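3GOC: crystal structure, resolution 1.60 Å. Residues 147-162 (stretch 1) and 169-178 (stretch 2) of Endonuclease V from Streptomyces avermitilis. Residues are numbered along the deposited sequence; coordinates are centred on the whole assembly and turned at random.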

# COMPACT_ATOMS: atom_id res chain seq x y z
N THR A 147 -18.09 11.73 14.12
CA THR A 147 -19.32 11.18 14.68
C THR A 147 -19.73 9.87 14.01
O THR A 147 -20.84 9.37 14.23
CB THR A 147 -20.46 12.21 14.55
OG1 THR A 147 -21.63 11.71 15.23
CG2 THR A 147 -20.79 12.45 13.09
N PHE A 148 -18.84 9.30 13.20
CA PHE A 148 -19.13 8.06 12.51
C PHE A 148 -18.89 6.84 13.40
O PHE A 148 -18.15 6.92 14.38
CB PHE A 148 -18.27 7.97 11.24
CG PHE A 148 -18.38 9.18 10.36
CD1 PHE A 148 -17.26 9.97 10.10
CD2 PHE A 148 -19.61 9.55 9.81
CE1 PHE A 148 -17.36 11.11 9.31
CE2 PHE A 148 -19.72 10.69 9.02
CZ PHE A 148 -18.60 11.47 8.77
N SER A 149 -19.51 5.72 13.05
CA SER A 149 -19.36 4.51 13.84
C SER A 149 -18.64 3.43 13.05
O SER A 149 -18.58 3.47 11.82
CB SER A 149 -20.73 3.99 14.27
OG SER A 149 -21.46 3.51 13.16
N TYR A 150 -18.09 2.46 13.77
CA TYR A 150 -17.38 1.37 13.13
C TYR A 150 -17.12 0.24 14.10
O TYR A 150 -17.02 0.45 15.31
CB TYR A 150 -16.04 1.88 12.58
CG TYR A 150 -15.04 2.27 13.65
CD1 TYR A 150 -14.02 1.39 14.02
CD2 TYR A 150 -15.11 3.51 14.29
CE1 TYR A 150 -13.09 1.74 15.00
CE2 TYR A 150 -14.19 3.86 15.28
CZ TYR A 150 -13.18 2.98 15.62
OH TYR A 150 -12.26 3.32 16.58
N GLU A 151 -17.05 -0.97 13.55
CA GLU A 151 -16.75 -2.16 14.33
C GLU A 151 -15.23 -2.21 14.34
O GLU A 151 -14.59 -1.82 13.36
CB GLU A 151 -17.28 -3.42 13.63
CG GLU A 151 -18.79 -3.47 13.47
CD GLU A 151 -19.52 -3.77 14.77
OE1 GLU A 151 -20.77 -3.88 14.74
OE2 GLU A 151 -18.85 -3.90 15.81
N ASP A 152 -14.64 -2.68 15.44
CA ASP A 152 -13.18 -2.77 15.50
C ASP A 152 -12.67 -3.65 14.37
O ASP A 152 -13.10 -4.79 14.22
CB ASP A 152 -12.73 -3.37 16.83
CG ASP A 152 -12.96 -2.44 18.00
OD1 ASP A 152 -12.51 -1.28 17.94
OD2 ASP A 152 -13.59 -2.88 18.99
N PRO A 153 -11.75 -3.13 13.55
CA PRO A 153 -11.21 -3.95 12.45
C PRO A 153 -10.29 -5.01 13.04
O PRO A 153 -9.98 -4.98 14.23
CB PRO A 153 -10.46 -2.93 11.60
CG PRO A 153 -9.98 -1.94 12.61
CD PRO A 153 -11.19 -1.77 13.51
N GLY A 154 -9.86 -5.96 12.21
CA GLY A 154 -8.96 -6.99 12.69
C GLY A 154 -7.74 -6.34 13.33
O GLY A 154 -7.40 -5.20 13.02
N ALA A 155 -7.08 -7.07 14.22
CA ALA A 155 -5.90 -6.55 14.90
C ALA A 155 -4.66 -6.36 14.01
O ALA A 155 -3.91 -5.41 14.19
CB ALA A 155 -5.55 -7.44 16.09
N PRO A 156 -4.44 -7.27 13.05
CA PRO A 156 -3.26 -7.10 12.19
C PRO A 156 -3.30 -5.88 11.27
O PRO A 156 -4.36 -5.46 10.83
CB PRO A 156 -3.23 -8.40 11.38
CG PRO A 156 -3.92 -9.39 12.29
CD PRO A 156 -5.08 -8.57 12.81
N ARG A 157 -2.12 -5.33 11.00
CA ARG A 157 -2.01 -4.19 10.09
C ARG A 157 -2.61 -4.63 8.75
O ARG A 157 -2.40 -5.77 8.31
CB ARG A 157 -0.53 -3.81 9.91
CG ARG A 157 -0.21 -2.94 8.68
CD ARG A 157 1.26 -2.49 8.73
NE ARG A 157 1.83 -2.12 7.44
CZ ARG A 157 1.63 -0.96 6.81
NH1 ARG A 157 2.21 -0.73 5.64
NH2 ARG A 157 0.86 -0.03 7.36
N GLY A 158 -3.36 -3.74 8.12
CA GLY A 158 -3.99 -4.06 6.85
C GLY A 158 -5.48 -4.32 7.01
O GLY A 158 -6.24 -4.19 6.05
N SER A 159 -5.88 -4.70 8.21
CA SER A 159 -7.28 -4.97 8.52
C SER A 159 -8.12 -3.70 8.40
O SER A 159 -7.66 -2.61 8.72
CB SER A 159 -7.41 -5.51 9.95
OG SER A 159 -6.66 -6.70 10.13
N ALA A 160 -9.35 -3.86 7.95
CA ALA A 160 -10.24 -2.73 7.79
C ALA A 160 -11.65 -3.08 8.24
O ALA A 160 -11.98 -4.25 8.45
CB ALA A 160 -10.26 -2.27 6.33
N ALA A 161 -12.48 -2.06 8.39
CA ALA A 161 -13.87 -2.24 8.77
C ALA A 161 -14.62 -1.03 8.24
O ALA A 161 -14.06 0.05 8.12
CB ALA A 161 -13.99 -2.32 10.29
N PRO A 162 -15.89 -1.21 7.89
CA PRO A 162 -16.69 -0.10 7.37
C PRO A 162 -16.84 1.05 8.37
O PRO A 162 -17.06 0.83 9.56
CB PRO A 162 -18.03 -0.76 7.06
CG PRO A 162 -17.65 -2.18 6.74
CD PRO A 162 -16.64 -2.48 7.81
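Stretch 2 169-178: EVGRALRTQS

Stretch 2 runs back along stretch 1 as an antiparallel partner. Residues 169-174 form a strand that pairs with the short strand 160-162; the two axes approach to 4.4 Å, and their N-to-C directions differ by 148°, antiparallel with a clear skew. A160 faces L174 as a non-hydrogen-bonded pair, CA to CA 4.5 Å. A161 and A173 form the hydrogen-bonded pair, CA to CA 5.2 Å, with A173 N giving to A161 O at 2.7 Å and A161 N giving to A173 O at 3.0 Å. P162 opposes R172, again a non-hydrogen-bonded pair with CA atoms 4.5 Å apart; a proline fits here because this position asks for no backbone N-H toward the partner.

The backbone pairing continues beyond the strand ends. R175 N donates to S159 O at 2.8 Å, and G158 N donates to R175 O, also at 2.8 Å, both nearly straight. Close CA-H...O contacts support the ladder, the tightest from A160 CA to A173 O at 3.1 Å. Stretch 1 enters this pairing through a type II turn from P156 to S159. It is closed by S159 N to P156 O at 3.1 Å and reinforced when S159 OG gives its hydrogen to the same P156 O at 2.7 Å. G158 has phi 104° and psi -24°, where a CB would be jammed against the preceding carbonyl oxygen; the turn itself therefore calls for glycine.

The side chains divide between the faces of this small sheet. On the face that carries A160 and L174, A160 CB lies 4.1 Å from L174 CD1, and the leucine, t at chi1, also brings CD1 to 3.5 Å from S159 O. On the face of A161 and A173, small residues leave room for the earlier part of stretch 1 to fold over: Y150 CD1 packs 3.6 Å from A173 CB, while P153 CD is 4.4 Å from that same methyl. Farther along, V170 CG2 sits over one face of the F148 ring, 4.2 Å from its centroid, in a CH-pi contact.

R175 gives up more surface to the other stretch than any other residue, and its side chain reads the loop's carbonyls. With chi1 t and chi2 and chi3 both p, it curls so that NE donates to G154 O at 2.9 Å and NH2 donates to P153 O at 2.9 Å; NH2 also reaches G154 O at 3.3 Å. P153 CG lies over one face of the guanidinium, 3.8 Å from R175 NH2, so one arginine both packs on the proline and satisfies two loop carbonyls. R157 answers from stretch 1: extended, with chi1 to chi3 all t, it donates from NH2 to T176 O at 2.8 Å. Nearby, a water accepts from R157 N at 3.1 Å and makes a weak bond with S178 OG at 3.3 Å. The rule is economical: backbone pairing sets the register, and two arginines pin the irregular segments beyond it.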

# COMPACT_ATOMS: atom_id res chain seq x y z
N GLU A 169 -22.04 3.34 4.48
CA GLU A 169 -20.58 3.32 4.53
C GLU A 169 -20.06 4.59 3.86
O GLU A 169 -20.42 4.89 2.72
CB GLU A 169 -20.03 2.10 3.80
CG GLU A 169 -18.52 2.00 3.89
CD GLU A 169 -17.96 0.79 3.19
OE1 GLU A 169 -17.76 0.84 1.96
OE2 GLU A 169 -17.73 -0.23 3.88
N VAL A 170 -19.20 5.32 4.57
CA VAL A 170 -18.61 6.54 4.05
C VAL A 170 -17.09 6.48 4.06
O VAL A 170 -16.41 7.45 3.73
CB VAL A 170 -19.08 7.78 4.86
CG1 VAL A 170 -20.57 8.00 4.66
CG2 VAL A 170 -18.76 7.60 6.34
N GLY A 171 -16.56 5.32 4.43
CA GLY A 171 -15.12 5.12 4.48
C GLY A 171 -14.78 3.85 5.22
O GLY A 171 -15.63 2.97 5.38
N ARG A 172 -13.54 3.73 5.68
CA ARG A 172 -13.13 2.55 6.42
C ARG A 172 -12.19 2.86 7.55
O ARG A 172 -11.36 3.76 7.45
CB ARG A 172 -12.44 1.54 5.49
CG ARG A 172 -13.34 0.87 4.49
CD ARG A 172 -12.53 0.02 3.54
NE ARG A 172 -13.35 -0.50 2.45
CZ ARG A 172 -12.87 -1.04 1.34
NH1 ARG A 172 -13.70 -1.48 0.41
NH2 ARG A 172 -11.55 -1.11 1.16
N ALA A 173 -12.32 2.11 8.64
CA ALA A 173 -11.40 2.25 9.75
C ALA A 173 -10.30 1.30 9.28
O ALA A 173 -10.57 0.14 8.95
CB ALA A 173 -12.02 1.75 11.04
N LEU A 174 -9.06 1.79 9.20
CA LEU A 174 -7.96 0.98 8.71
C LEU A 174 -6.84 0.83 9.72
O LEU A 174 -6.34 1.82 10.26
CB LEU A 174 -7.39 1.63 7.44
CG LEU A 174 -6.20 0.94 6.77
CD1 LEU A 174 -6.65 -0.39 6.17
CD2 LEU A 174 -5.63 1.84 5.68
N ARG A 175 -6.44 -0.41 9.97
CA ARG A 175 -5.37 -0.70 10.91
C ARG A 175 -4.05 -0.46 10.18
O ARG A 175 -3.65 -1.28 9.35
CB ARG A 175 -5.45 -2.17 11.37
CG ARG A 175 -4.51 -2.51 12.52
CD ARG A 175 -5.06 -2.04 13.86
NE ARG A 175 -6.26 -2.79 14.24
CZ ARG A 175 -6.98 -2.56 15.34
NH1 ARG A 175 -6.62 -1.59 16.17
NH2 ARG A 175 -8.05 -3.29 15.61
N THR A 176 -3.39 0.66 10.47
CA THR A 176 -2.11 0.96 9.82
C THR A 176 -0.94 0.40 10.61
O THR A 176 0.13 0.17 10.07
CB THR A 176 -1.93 2.49 9.62
OG1 THR A 176 -2.21 3.17 10.85
CG2 THR A 176 -2.88 3.00 8.53
N GLN A 177 -1.16 0.17 11.91
CA GLN A 177 -0.13 -0.41 12.76
C GLN A 177 -0.75 -1.50 13.64
O GLN A 177 -1.81 -1.31 14.23
CB GLN A 177 0.54 0.66 13.62
CG GLN A 177 1.53 1.54 12.87
CD GLN A 177 2.66 0.74 12.22
OE1 GLN A 177 3.22 -0.17 12.84
NE2 GLN A 177 2.99 1.08 10.98
N SER A 178 -0.07 -2.64 13.69
CA SER A 178 -0.51 -3.80 14.45
C SER A 178 -0.88 -3.50 15.89
O SER A 178 -0.09 -2.93 16.64
CB SER A 178 0.59 -4.87 14.42
OG SER A 178 0.10 -6.11 14.87
O HOH W 1 0.35 -7.11 11.78